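Local coordinates for protein enoyl-CoA hydratase (Mycobacterium avium, PDB 3OC7) that probably acts on enoyl-CoA or related CoA thioesters in fatty acid metabolism, as a trimeric member of the crotonase family, at residues F141-R147 with Y172-F178; F124-C130 with T158-K162. One frame throughout, in Å; residues are numbered along the deposited sequence.

Contact 1: F141-R147 with Y172-F178; sequences FALTEAR and YLTGEKF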
loop_
_atom_site.group_PDB
_atom_site.type_symbol
_atom_site.label_atom_id
_atom_site.label_comp_id
_atom_site.label_asym_id
_atom_site.label_seq_id
_atom_site.Cartn_x
_atom_site.Cartn_y
_atom_site.Cartn_z
ATOM N N PHE A 141 15.067 11.971 9.973
ATOM C CA PHE A 141 15.258 10.989 8.892
ATOM C C PHE A 141 15.621 11.712 7.562
ATOM O O PHE A 141 14.973 12.719 7.212
ATOM C CB PHE A 141 13.948 10.185 8.679
ATOM C CG PHE A 141 13.355 9.573 9.956
ATOM C CD1 PHE A 141 12.524 10.323 10.807
ATOM C CD2 PHE A 141 13.629 8.243 10.302
ATOM C CE1 PHE A 141 11.993 9.758 11.983
ATOM C CE2 PHE A 141 13.088 7.668 11.466
ATOM C CZ PHE A 141 12.290 8.414 12.308
ATOM N N ALA A 142 16.638 11.231 6.822
ATOM C CA ALA A 142 16.987 11.771 5.473
ATOM C C ALA A 142 17.711 10.734 4.591
ATOM O O ALA A 142 18.652 10.080 5.058
ATOM C CB ALA A 142 17.832 13.058 5.595
ATOM N N LEU A 143 17.256 10.580 3.344
ATOM C CA LEU A 143 17.869 9.667 2.356
ATOM C C LEU A 143 18.669 10.497 1.336
ATOM O O LEU A 143 18.153 10.840 0.261
ATOM C CB LEU A 143 16.789 8.820 1.633
ATOM C CG LEU A 143 15.986 7.820 2.480
ATOM C CD1 LEU A 143 14.524 7.687 2.011
ATOM C CD2 LEU A 143 16.651 6.440 2.543
ATOM N N THR A 144 19.914 10.825 1.680
ATOM C CA THR A 144 20.751 11.708 0.842
ATOM C C THR A 144 21.715 10.990 -0.113
ATOM O O THR A 144 22.645 11.629 -0.647
ATOM C CB THR A 144 21.539 12.712 1.710
ATOM O OG1 THR A 144 22.304 11.988 2.684
ATOM C CG2 THR A 144 20.582 13.719 2.383
ATOM N N GLU A 145 21.486 9.692 -0.348
ATOM C CA GLU A 145 22.330 8.850 -1.226
ATOM C C GLU A 145 22.642 9.455 -2.605
ATOM O O GLU A 145 23.816 9.485 -3.014
ATOM C CB GLU A 145 21.762 7.412 -1.376
ATOM C CG GLU A 145 21.966 6.450 -0.178
ATOM C CD GLU A 145 21.057 6.685 1.036
ATOM O OE1 GLU A 145 20.188 7.587 1.045
ATOM O OE2 GLU A 145 21.232 5.923 2.019
ATOM N N ALA A 146 21.622 9.962 -3.303
ATOM C CA ALA A 146 21.822 10.520 -4.657
ATOM C C ALA A 146 22.751 11.736 -4.663
ATOM O O ALA A 146 23.477 11.954 -5.638
ATOM C CB ALA A 146 20.490 10.851 -5.320
ATOM N N ARG A 147 22.731 12.513 -3.570
ATOM C CA ARG A 147 23.588 13.703 -3.406
ATOM C C ARG A 147 25.077 13.373 -3.318
ATOM O O ARG A 147 25.920 14.262 -3.528
ATOM C CB ARG A 147 23.155 14.528 -2.176
ATOM C CG ARG A 147 21.718 15.025 -2.241
ATOM C CD ARG A 147 21.401 16.059 -1.174
ATOM N NE ARG A 147 19.998 16.478 -1.217
ATOM C CZ ARG A 147 19.450 17.370 -0.394
ATOM N NH1 ARG A 147 20.186 17.961 0.542
ATOM N NH2 ARG A 147 18.166 17.686 -0.505
ATOM N N TYR A 172 13.411 9.262 -1.908
ATOM C CA TYR A 172 14.578 8.715 -2.663
ATOM C C TYR A 172 15.208 9.758 -3.633
ATOM O O TYR A 172 16.438 9.765 -3.846
ATOM C CB TYR A 172 14.166 7.453 -3.481
ATOM C CG TYR A 172 14.186 6.066 -2.773
ATOM C CD1 TYR A 172 13.776 5.911 -1.446
ATOM C CD2 TYR A 172 14.534 4.895 -3.482
ATOM C CE1 TYR A 172 13.763 4.643 -0.821
ATOM C CE2 TYR A 172 14.532 3.621 -2.854
ATOM C CZ TYR A 172 14.135 3.506 -1.533
ATOM O OH TYR A 172 14.135 2.245 -0.925
ATOM N N LEU A 173 14.371 10.625 -4.225
ATOM C CA LEU A 173 14.830 11.557 -5.278
ATOM C C LEU A 173 15.115 12.997 -4.804
ATOM O O LEU A 173 15.996 13.664 -5.375
ATOM C CB LEU A 173 13.850 11.542 -6.472
ATOM C CG LEU A 173 13.633 10.173 -7.149
ATOM C CD1 LEU A 173 12.498 10.221 -8.171
ATOM C CD2 LEU A 173 14.934 9.630 -7.768
ATOM N N THR A 174 14.409 13.474 -3.770
ATOM C CA THR A 174 14.625 14.840 -3.229
ATOM C C THR A 174 15.697 14.955 -2.132
ATOM O O THR A 174 16.268 16.039 -1.936
ATOM C CB THR A 174 13.318 15.468 -2.653
ATOM O OG1 THR A 174 12.954 14.784 -1.435
ATOM C CG2 THR A 174 12.156 15.452 -3.667
ATOM N N GLY A 175 15.930 13.876 -1.382
ATOM C CA GLY A 175 16.851 13.928 -0.223
ATOM C C GLY A 175 16.394 14.788 0.961
ATOM O O GLY A 175 17.207 15.099 1.847
ATOM N N GLU A 176 15.116 15.171 1.008
ATOM C CA GLU A 176 14.580 16.036 2.088
ATOM C C GLU A 176 14.652 15.382 3.487
ATOM O O GLU A 176 14.415 14.161 3.631
ATOM C CB GLU A 176 13.110 16.400 1.818
ATOM C CG GLU A 176 12.825 17.351 0.640
ATOM C CD GLU A 176 11.368 17.305 0.178
ATOM O OE1 GLU A 176 10.943 16.289 -0.424
ATOM O OE2 GLU A 176 10.630 18.294 0.409
ATOM N N LYS A 177 14.951 16.198 4.506
ATOM C CA LYS A 177 14.876 15.777 5.905
ATOM C C LYS A 177 13.433 15.861 6.428
ATOM O O LYS A 177 12.713 16.827 6.126
ATOM C CB LYS A 177 15.786 16.664 6.769
ATOM C CG LYS A 177 16.002 16.149 8.199
ATOM C CD LYS A 177 16.786 17.146 9.068
ATOM C CE LYS A 177 18.216 17.300 8.622
ATOM N NZ LYS A 177 18.877 18.387 9.404
ATOM N N PHE A 178 13.023 14.881 7.237
ATOM C CA PHE A 178 11.670 14.852 7.835
ATOM C C PHE A 178 11.621 14.319 9.286
ATOM O O PHE A 178 12.612 13.746 9.763
ATOM C CB PHE A 178 10.657 14.135 6.903
ATOM C CG PHE A 178 11.017 12.689 6.544
ATOM C CD1 PHE A 178 11.890 12.405 5.478
ATOM C CD2 PHE A 178 10.461 11.614 7.256
ATOM C CE1 PHE A 178 12.199 11.098 5.129
ATOM C CE2 PHE A 178 10.779 10.289 6.912
ATOM C CZ PHE A 178 11.643 10.037 5.851
HETATM O O HOH W 1 14.927 11.810 2.087
HETATM O O HOH W 2 18.594 9.572 -2.413
#
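The Phe178 ring carries Phe141 over one face: CB of Phe141 stands 3.8 Å from the ring centroid, only 20° off the normal, a CH-pi contact. O of Phe141 lies over a face of the same ring. The Phe141 ring meets Phe178 O at its edge, in plane. The two rings are near parallel but slid apart, so they barely overlap. The first torsion of Phe178, chi1 58°, sets CG between its backbone N and carbonyl carbon and holds the ring under Phe141. The Arg147 guanidinium has Gly175 O over one face. At the edge Arg147 NH2 gives a hydrogen bond to Thr174 O, 2.9 Å, in the carbonyl plane and close to the guanidinium plane. Extended from CG to NE, the arginine chain carries its guanidinium to Thr174, the last residue of helix 165-174. Its NE is buried without a partner.

The backbones form a single antiparallel bridge. In this crotonase-fold subunit it joins the strand 140-142 region to the chain leaving helix 165-174. Phe141 N donates to Phe178 O and Phe178 N to Phe141 O. The bridge sets Phe178 beside strand 140-142, an outermost strand, within this chain, of the three-stranded parallel sheet. Gly175 leaves the helix with positive phi, and its CA lies 3.4 Å from Leu143 O. Thr174 OG1 accepts from Glu176 N, an ST turn, and donates to Glu176 OE1, which also pairs with Arg170.

Two waters extend the contact. One accepts from Leu143 N and donates to Glu176 O. The other donates to Leu143 O and to Tyr172 O, 2.6 Å away, and accepts from Ala146 N. Leu143 CD1 rests 4.0 Å from Tyr172 CD1, while Tyr172 OH is hydrogen-bonded to Ser156 OG.

Contact 2: F124-C130 with T158-K162; sequences FGLVGAC and TLLPK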
loop_
_atom_site.group_PDB
_atom_site.type_symbol
_atom_site.label_atom_id
_atom_site.label_comp_id
_atom_site.label_asym_id
_atom_site.label_seq_id
_atom_site.Cartn_x
_atom_site.Cartn_y
_atom_site.Cartn_z
ATOM N N PHE A 124 18.297 2.961 8.217
ATOM C CA PHE A 124 16.926 2.801 7.682
ATOM C C PHE A 124 16.562 1.315 7.536
ATOM O O PHE A 124 15.403 0.924 7.733
ATOM C CB PHE A 124 16.776 3.472 6.306
ATOM C CG PHE A 124 16.469 4.954 6.341
ATOM C CD1 PHE A 124 17.507 5.887 6.320
ATOM C CD2 PHE A 124 15.156 5.421 6.289
ATOM C CE1 PHE A 124 17.226 7.268 6.303
ATOM C CE2 PHE A 124 14.853 6.806 6.280
ATOM C CZ PHE A 124 15.898 7.731 6.310
ATOM N N GLY A 125 17.547 0.491 7.167
ATOM C CA GLY A 125 17.317 -0.953 6.976
ATOM C C GLY A 125 16.956 -1.685 8.265
ATOM O O GLY A 125 16.100 -2.575 8.238
ATOM N N LEU A 126 17.587 -1.302 9.386
ATOM C CA LEU A 126 17.187 -1.807 10.721
ATOM C C LEU A 126 15.756 -1.415 11.094
ATOM O O LEU A 126 14.964 -2.282 11.528
ATOM C CB LEU A 126 18.153 -1.338 11.832
ATOM C CG LEU A 126 19.595 -1.840 11.823
ATOM C CD1 LEU A 126 20.330 -1.401 13.105
ATOM C CD2 LEU A 126 19.671 -3.343 11.632
ATOM N N VAL A 127 15.420 -0.125 10.917
ATOM C CA VAL A 127 14.054 0.362 11.190
ATOM C C VAL A 127 13.022 -0.416 10.335
ATOM O O VAL A 127 11.972 -0.850 10.851
ATOM C CB VAL A 127 13.942 1.927 10.971
ATOM C CG1 VAL A 127 12.496 2.416 11.148
ATOM C CG2 VAL A 127 14.918 2.712 11.908
ATOM N N GLY A 128 13.295 -0.554 9.033
ATOM C CA GLY A 128 12.411 -1.326 8.134
ATOM C C GLY A 128 12.212 -2.798 8.494
ATOM O O GLY A 128 11.082 -3.323 8.385
ATOM N N ALA A 129 13.271 -3.454 8.994
ATOM C CA ALA A 129 13.215 -4.900 9.343
ATOM C C ALA A 129 12.373 -5.203 10.592
ATOM O O ALA A 129 11.788 -6.294 10.694
ATOM C CB ALA A 129 14.645 -5.488 9.500
ATOM N N CYS A 130 12.334 -4.269 11.553
ATOM C CA CYS A 130 11.533 -4.473 12.792
ATOM C C CYS A 130 10.017 -4.626 12.476
ATOM O O CYS A 130 9.496 -4.003 11.539
ATOM C CB CYS A 130 11.811 -3.355 13.813
ATOM S SG CYS A 130 13.507 -3.376 14.535
ATOM N N THR A 158 13.632 -3.945 2.780
ATOM C CA THR A 158 12.624 -3.703 3.848
ATOM C C THR A 158 11.833 -2.380 3.723
ATOM O O THR A 158 10.721 -2.299 4.271
ATOM C CB THR A 158 13.229 -3.836 5.293
ATOM O OG1 THR A 158 14.253 -2.846 5.507
ATOM C CG2 THR A 158 13.752 -5.274 5.567
ATOM N N LEU A 159 12.368 -1.368 3.019
ATOM C CA LEU A 159 11.624 -0.104 2.794
ATOM C C LEU A 159 10.497 -0.198 1.755
ATOM O O LEU A 159 9.379 0.322 1.983
ATOM C CB LEU A 159 12.569 1.058 2.418
ATOM C CG LEU A 159 13.586 1.534 3.463
ATOM C CD1 LEU A 159 14.274 2.790 2.943
ATOM C CD2 LEU A 159 12.943 1.776 4.826
ATOM N N LEU A 160 10.758 -0.839 0.616
ATOM C CA LEU A 160 9.735 -0.858 -0.454
ATOM C C LEU A 160 8.439 -1.648 -0.131
ATOM O O LEU A 160 7.361 -1.235 -0.593
ATOM C CB LEU A 160 10.327 -1.209 -1.834
ATOM C CG LEU A 160 11.396 -0.239 -2.378
ATOM C CD1 LEU A 160 11.861 -0.709 -3.761
ATOM C CD2 LEU A 160 10.933 1.235 -2.420
ATOM N N PRO A 161 8.514 -2.736 0.668
ATOM C CA PRO A 161 7.248 -3.391 1.110
ATOM C C PRO A 161 6.403 -2.572 2.118
ATOM O O PRO A 161 5.219 -2.868 2.275
ATOM C CB PRO A 161 7.720 -4.719 1.751
ATOM C CG PRO A 161 9.126 -4.889 1.290
ATOM C CD PRO A 161 9.705 -3.540 1.008
ATOM N N LYS A 162 6.984 -1.563 2.791
ATOM C CA LYS A 162 6.296 -0.860 3.906
ATOM C C LYS A 162 5.935 0.637 3.677
ATOM O O LYS A 162 4.962 1.153 4.269
ATOM C CB LYS A 162 7.073 -1.077 5.227
ATOM C CG LYS A 162 7.399 -2.574 5.520
ATOM C CD LYS A 162 7.920 -2.837 6.956
ATOM C CE LYS A 162 8.340 -4.319 7.099
ATOM N NZ LYS A 162 8.654 -4.739 8.505
#
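Lys162 and Thr158 reach backbone carbonyls of helix 123-129 and of Cys130, which follows it. Lys162 NZ gives a hydrogen bond to Gly128 O, 2.8 Å, with a C=O...N angle of 171°. A weak one runs from Lys162 NZ to Cys130 O, 3.2 Å. The lysine chain is extended beyond CG and passes close to the first of these carbonyls, with Lys162 CE 3.2 Å from Gly128 O. Cys130 O also accepts from Arg166 of the third subunit, so two positive groups gather at this helix end and would probably polarise its carbonyls. Thr158 OG1 makes a weak hydrogen bond to Gly125 O, 3.3 Å. Its chi1 of 62° turns the hydroxyl to that carbonyl and CG2 to Ala129.

In the crotonase fold this is where the short helix 156-159 packs on helix 123-129, near the centre of the subunit. With no side chain on Gly128, the backbone lies directly against Thr158, the two CA atoms 4.9 Å apart.

Van der Waals packing on the backbone adds to this. Thr158 CB lies 3.5 Å from Gly128 C, and Leu159 CD2 lies against Phe124 O. Two apolar pairs flank these: Thr158 CG2 touches Ala129 CB at 4.0 Å, and Leu159 CD1 lies against Phe124 CB. Met101 and Phe230, from helices 86-106 and 212-245, also pack on Thr158.

Overall arrangement
Contacts 1 and 2 have centres about 16 Å apart and meet directly. Phe124 of contact 2 packs on Ala142 and Leu143 of contact 1: its CE1 lies 3.4 Å from Ala142 O, and its CZ 3.8 Å from Leu143 CG. Tyr172 makes the second link, with its OH 3.7 Å from Leu160 CD2 and 3.9 Å from Leu159 CB. The four segments alternate along the chain. In crotonases the start of the helix corresponding to 123-129 helps form the oxyanion hole, and the loop after strand 140-142 borders the active site, so both contacts probably lie close to it. Both reach trimer interfaces: contact 1 meets the second subunit, and contact 2 chiefly the third.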